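Local coordinates for transcriptional regulator (Bacillus halodurans, PDB 1Z4E), which probably transfers acyl groups, as members of the GNAT acetyltransferase family do, although it is named a transcriptional regulator, at residues 6-11 against 59-64; 81-86 against 118-123. All coordinates share one frame; numbering follows the deposited sequence.

In the fold
Strand 6-9 opens the chain. After helices 15-24 and 40-51 the chain returns as strand 55-62, and contact 1 closes this first loop by pairing the two strands antiparallel. Strand 65-76 and short helix 79-82 follow. Contact 2 opens at the end of that helix and the start of strand 84-93 and closes after helix 102-116, when strand 119-127 comes in parallel. The loops are in series and neither nest nor cross. The centres of contact 1 and contact 2 are about 25 Å apart. Both belong to one mixed sheet, with order 6-9, 55-62, 65-76, 84-93, 119-127. Contact 1 joins the first two in that order, contact 2 the last two.

Contact 1: 6-11 against 59-64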
loop_
_atom_site.group_PDB
_atom_site.type_symbol
_atom_site.label_atom_id
_atom_site.label_comp_id
_atom_site.label_asym_id
_atom_site.label_seq_id
_atom_site.Cartn_x
_atom_site.Cartn_y
_atom_site.Cartn_z
ATOM N N THR A 6 -20.523 -4.367 15.924
ATOM C CA THR A 6 -20.832 -3.078 15.330
ATOM C C THR A 6 -19.508 -2.644 14.710
ATOM O O THR A 6 -18.465 -2.709 15.364
ATOM C CB THR A 6 -21.242 -2.058 16.411
ATOM O OG1 THR A 6 -22.548 -2.390 16.899
ATOM C CG2 THR A 6 -21.256 -0.638 15.843
ATOM N N ILE A 7 -19.538 -2.220 13.453
ATOM C CA ILE A 7 -18.313 -1.791 12.785
ATOM C C ILE A 7 -18.455 -0.316 12.421
ATOM O O ILE A 7 -19.482 0.096 11.881
ATOM C CB ILE A 7 -18.063 -2.641 11.521
ATOM C CG1 ILE A 7 -17.880 -4.107 11.929
ATOM C CG2 ILE A 7 -16.839 -2.125 10.756
ATOM C CD1 ILE A 7 -17.786 -5.068 10.760
ATOM N N ARG A 8 -17.423 0.470 12.722
ATOM C CA ARG A 8 -17.441 1.914 12.467
ATOM C C ARG A 8 -16.020 2.471 12.452
ATOM O O ARG A 8 -15.069 1.774 12.809
ATOM C CB ARG A 8 -18.202 2.625 13.584
ATOM C CG ARG A 8 -17.566 2.373 14.967
ATOM C CD ARG A 8 -18.243 3.176 16.077
ATOM N NE ARG A 8 -17.741 2.803 17.402
ATOM C CZ ARG A 8 -16.544 3.127 17.889
ATOM N NH1 ARG A 8 -15.690 3.848 17.172
ATOM N NH2 ARG A 8 -16.200 2.728 19.106
ATOM N N GLU A 9 -15.880 3.733 12.048
ATOM C CA GLU A 9 -14.565 4.366 12.052
ATOM C C GLU A 9 -14.187 4.567 13.522
ATOM O O GLU A 9 -15.050 4.796 14.364
ATOM C CB GLU A 9 -14.597 5.727 11.340
ATOM C CG GLU A 9 -14.892 5.655 9.850
ATOM C CD GLU A 9 -14.633 6.978 9.148
ATOM O OE1 GLU A 9 -13.457 7.382 9.048
ATOM O OE2 GLU A 9 -15.605 7.618 8.699
ATOM N N ALA A 10 -12.903 4.470 13.831
ATOM C CA ALA A 10 -12.443 4.643 15.203
ATOM C C ALA A 10 -12.430 6.120 15.598
ATOM O O ALA A 10 -12.410 7.001 14.739
ATOM C CB ALA A 10 -11.033 4.055 15.354
ATOM N N THR A 11 -12.468 6.390 16.900
ATOM C CA THR A 11 -12.383 7.768 17.391
ATOM C C THR A 11 -11.277 7.762 18.454
ATOM O O THR A 11 -10.710 6.709 18.749
ATOM C CB THR A 11 -13.709 8.255 18.035
ATOM O OG1 THR A 11 -13.942 7.544 19.253
ATOM C CG2 THR A 11 -14.884 8.026 17.083
ATOM N N VAL A 59 -12.876 -0.084 13.416
ATOM C CA VAL A 59 -12.936 -1.003 14.550
ATOM C C VAL A 59 -14.237 -1.803 14.586
ATOM O O VAL A 59 -15.291 -1.331 14.129
ATOM C CB VAL A 59 -12.794 -0.262 15.918
ATOM C CG1 VAL A 59 -11.384 0.320 16.066
ATOM C CG2 VAL A 59 -13.855 0.836 16.046
ATOM N N ALA A 60 -14.135 -3.030 15.102
ATOM C CA ALA A 60 -15.271 -3.928 15.284
ATOM C C ALA A 60 -15.527 -3.810 16.784
ATOM O O ALA A 60 -14.601 -3.951 17.590
ATOM C CB ALA A 60 -14.887 -5.359 14.924
ATOM N N CYS A 61 -16.776 -3.562 17.160
ATOM C CA CYS A 61 -17.110 -3.355 18.559
ATOM C C CYS A 61 -18.169 -4.277 19.148
ATOM O O CYS A 61 -19.112 -4.679 18.467
ATOM C CB CYS A 61 -17.586 -1.912 18.747
ATOM S SG CYS A 61 -16.582 -0.677 17.896
ATOM N N ASN A 62 -17.988 -4.594 20.427
ATOM C CA ASN A 62 -18.923 -5.402 21.208
ATOM C C ASN A 62 -19.284 -4.397 22.296
ATOM O O ASN A 62 -18.787 -4.470 23.422
ATOM C CB ASN A 62 -18.213 -6.619 21.816
ATOM C CG ASN A 62 -19.119 -7.428 22.729
ATOM O OD1 ASN A 62 -20.231 -7.782 22.355
ATOM N ND2 ASN A 62 -18.638 -7.732 23.933
ATOM N N GLY A 63 -20.138 -3.438 21.949
ATOM C CA GLY A 63 -20.478 -2.399 22.902
ATOM C C GLY A 63 -19.238 -1.521 22.931
ATOM O O GLY A 63 -18.712 -1.171 21.874
ATOM N N GLU A 64 -18.739 -1.195 24.119
ATOM C CA GLU A 64 -17.549 -0.353 24.230
ATOM C C GLU A 64 -16.257 -1.149 24.067
ATOM O O GLU A 64 -15.174 -0.576 23.938
ATOM C CB GLU A 64 -17.537 0.367 25.578
ATOM C CG GLU A 64 -18.638 1.405 25.736
ATOM C CD GLU A 64 -18.620 2.062 27.105
ATOM O OE1 GLU A 64 -17.551 2.565 27.511
ATOM O OE2 GLU A 64 -19.676 2.077 27.772
HETATM O O HOH W 1 -21.802 -3.023 19.560
#
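Four backbone hydrogen bonds join strand 6-9 to the end of strand 55-62. In one hydrogen-bonded pair, Thr6 N meets a lone pair of Cys61 O at 2.9 Å, and Cys61 N returns to Thr6 O at 2.6 Å. In the other, Arg8 N reaches Val59 O at 3.1 Å. Val59 N meets Arg8 O at 2.9 Å, almost along the C=O axis and nearly straight (173°). Between them lies the non-hydrogen-bonded pair Ile7 and Ala60, where Ile7 CA also makes a CA-H...O contact with Val59 O.

The side chain of Arg8 starts from the crowded position between backbone N and carbonyl carbon (chi1 59°). It then runs extended from CG to NE, alongside Val59 and pointing the same way. Val59 CG2 sits over one face of the guanidinium, towards its rim, 3.7 Å from Arg8 NH1. Cys61 SG lies over the same face, 3.6 Å from Arg8 NH2. Arg8 NH1 donates to Glu9 O from above the carbonyl plane and forms a salt bridge with Asp14. Val59 CG1 packs on Ala10 CB at 3.8 Å.

A water accepts from Gly63 N and is also hydrogen-bonded to Thr6 OG1 at the other end of the pairing. Ile7 and Ala60 point to the other face of the sheet, where both touch Leu106 of helix 102-116. On the Val59 face, Met18 of helix 15-24 touches Val59 and Ala10. Antiparallel pairing of the first two strands, with helices between them in the chain and on both faces of the sheet, is that of the GNAT fold.

Contact 2: 81-86 against 118-123; sequences QGSWRA and GCHLIQ
The parallel strands of a beta-alpha-beta crossover meet here: strand 84-93 leads through a loop to helix 102-116, and strand 119-127 returns beside it. Gly118 ends the helix in a Schellman motif. A water crosses the start of the pairing, donating to Gly118 O and accepting from Trp84 N at 2.8 Å. His120 N then binds Trp84 O at 2.9 Å, nearly along the C=O axis. Further on, Ala86 N donates to Leu121 O at 3.0 Å and Gln123 N to Ala86 O at 2.8 Å.

On one face, Arg85 extends from CG to NE with its guanidinium in line (chi4 -172°). It lies alongside Leu121, and the two side chains point the same way. Leu121 CD1 touches Arg85 CD at 3.5 Å, while Leu121 CD2 covers one face of the guanidinium towards its rim. Gln123 crosses obliquely, its amide turned 81° from the guanidinium plane. Arg85 NH1 meets Gln123 OE1 at 3.1 Å, at the guanidinium edge and on a lone pair of the amide oxygen. That oxygen also accepts from Lys150 of the second subunit. Arg85 NH2 is hydrogen-bonded to Thr79 OG1, and Tyr77 adds a cation-pi contact. These contacts would fix the guanidinium's rotation.

On the other face, Ala86 CB packs on Cys119 SG at 3.9 Å and on Ile122 CG1 at 4.1 Å. Ala114 of helix 102-116 touches both Ala86 and Cys119. Leu121, Ile122 and Gln123 also pair antiparallel with a strand of the second subunit, so the sheet runs on across the dimer. Two parallel strands joined by a helix in this way form the beta-alpha-beta unit of the GNAT fold.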
loop_
_atom_site.group_PDB
_atom_site.type_symbol
_atom_site.label_atom_id
_atom_site.label_comp_id
_atom_site.label_asym_id
_atom_site.label_seq_id
_atom_site.Cartn_x
_atom_site.Cartn_y
_atom_site.Cartn_z
ATOM N N GLN A 81 -5.848 1.195 -15.869
ATOM C CA GLN A 81 -6.555 2.325 -16.457
ATOM C C GLN A 81 -7.009 3.348 -15.413
ATOM O O GLN A 81 -8.194 3.687 -15.315
ATOM C CB GLN A 81 -7.743 1.817 -17.281
ATOM C CG GLN A 81 -7.303 0.903 -18.424
ATOM C CD GLN A 81 -8.460 0.344 -19.231
ATOM O OE1 GLN A 81 -9.278 1.091 -19.770
ATOM N NE2 GLN A 81 -8.528 -0.981 -19.326
ATOM N N GLY A 82 -6.045 3.829 -14.634
ATOM C CA GLY A 82 -6.311 4.828 -13.609
ATOM C C GLY A 82 -7.265 4.415 -12.505
ATOM O O GLY A 82 -8.082 5.220 -12.055
ATOM N N SER A 83 -7.150 3.170 -12.056
ATOM C CA SER A 83 -8.018 2.636 -11.012
ATOM C C SER A 83 -7.534 2.947 -9.607
ATOM O O SER A 83 -6.343 2.872 -9.325
ATOM C CB SER A 83 -8.122 1.105 -11.116
ATOM O OG SER A 83 -8.791 0.682 -12.284
ATOM N N TRP A 84 -8.477 3.285 -8.735
ATOM C CA TRP A 84 -8.176 3.524 -7.335
ATOM C C TRP A 84 -8.087 2.138 -6.694
ATOM O O TRP A 84 -8.790 1.220 -7.110
ATOM C CB TRP A 84 -9.320 4.280 -6.659
ATOM C CG TRP A 84 -9.258 5.760 -6.796
ATOM C CD1 TRP A 84 -9.369 6.486 -7.946
ATOM C CD2 TRP A 84 -9.104 6.706 -5.734
ATOM N NE1 TRP A 84 -9.295 7.830 -7.664
ATOM C CE2 TRP A 84 -9.131 7.993 -6.314
ATOM C CE3 TRP A 84 -8.943 6.592 -4.345
ATOM C CZ2 TRP A 84 -9.005 9.166 -5.552
ATOM C CZ3 TRP A 84 -8.817 7.757 -3.587
ATOM C CH2 TRP A 84 -8.849 9.028 -4.195
ATOM N N ARG A 85 -7.225 1.984 -5.695
ATOM C CA ARG A 85 -7.099 0.714 -4.991
ATOM C C ARG A 85 -7.269 0.980 -3.509
ATOM O O ARG A 85 -6.970 2.079 -3.032
ATOM C CB ARG A 85 -5.713 0.093 -5.179
ATOM C CG ARG A 85 -5.272 -0.112 -6.610
ATOM C CD ARG A 85 -3.961 -0.880 -6.625
ATOM N NE ARG A 85 -3.346 -0.900 -7.946
ATOM C CZ ARG A 85 -2.283 -1.634 -8.264
ATOM N NH1 ARG A 85 -1.722 -2.417 -7.347
ATOM N NH2 ARG A 85 -1.770 -1.574 -9.489
ATOM N N ALA A 86 -7.757 -0.020 -2.787
ATOM C CA ALA A 86 -7.897 0.083 -1.345
ATOM C C ALA A 86 -6.861 -0.883 -0.772
ATOM O O ALA A 86 -6.821 -2.053 -1.165
ATOM C CB ALA A 86 -9.297 -0.341 -0.903
ATOM N N GLY A 118 -15.311 3.471 -5.075
ATOM C CA GLY A 118 -14.951 3.352 -6.476
ATOM C C GLY A 118 -13.636 2.638 -6.759
ATOM O O GLY A 118 -13.087 2.765 -7.855
ATOM N N CYS A 119 -13.120 1.895 -5.781
ATOM C CA CYS A 119 -11.873 1.151 -5.962
ATOM C C CYS A 119 -12.130 -0.073 -6.833
ATOM O O CYS A 119 -13.188 -0.692 -6.735
ATOM C CB CYS A 119 -11.329 0.693 -4.607
ATOM S SG CYS A 119 -10.827 2.045 -3.550
ATOM N N HIS A 120 -11.170 -0.426 -7.682
ATOM C CA HIS A 120 -11.350 -1.587 -8.538
ATOM C C HIS A 120 -10.644 -2.830 -8.012
ATOM O O HIS A 120 -10.819 -3.931 -8.537
ATOM C CB HIS A 120 -10.916 -1.265 -9.967
ATOM C CG HIS A 120 -11.774 -0.228 -10.623
ATOM N ND1 HIS A 120 -13.098 -0.043 -10.285
ATOM C CD2 HIS A 120 -11.507 0.672 -11.599
ATOM C CE1 HIS A 120 -13.609 0.925 -11.024
ATOM N NE2 HIS A 120 -12.664 1.376 -11.830
ATOM N N LEU A 121 -9.842 -2.659 -6.975
ATOM C CA LEU A 121 -9.188 -3.805 -6.367
ATOM C C LEU A 121 -8.809 -3.487 -4.930
ATOM O O LEU A 121 -8.658 -2.324 -4.547
ATOM C CB LEU A 121 -7.968 -4.249 -7.182
ATOM C CG LEU A 121 -6.638 -3.507 -7.199
ATOM C CD1 LEU A 121 -5.935 -3.674 -5.862
ATOM C CD2 LEU A 121 -5.768 -4.088 -8.309
ATOM N N ILE A 122 -8.715 -4.527 -4.120
ATOM C CA ILE A 122 -8.330 -4.345 -2.740
ATOM C C ILE A 122 -7.101 -5.226 -2.560
ATOM O O ILE A 122 -6.994 -6.292 -3.177
ATOM C CB ILE A 122 -9.508 -4.707 -1.784
ATOM C CG1 ILE A 122 -9.104 -4.439 -0.335
ATOM C CG2 ILE A 122 -9.942 -6.133 -1.992
ATOM C CD1 ILE A 122 -10.297 -4.278 0.593
ATOM N N GLN A 123 -6.148 -4.756 -1.762
ATOM C CA GLN A 123 -4.906 -5.484 -1.554
ATOM C C GLN A 123 -4.378 -5.343 -0.139
ATOM O O GLN A 123 -4.802 -4.463 0.620
ATOM C CB GLN A 123 -3.847 -4.964 -2.527
ATOM C CG GLN A 123 -3.749 -3.437 -2.520
ATOM C CD GLN A 123 -2.710 -2.888 -3.492
ATOM O OE1 GLN A 123 -2.470 -3.460 -4.555
ATOM N NE2 GLN A 123 -2.107 -1.759 -3.134
HETATM O O HOH W 2 -11.141 3.457 -9.646
#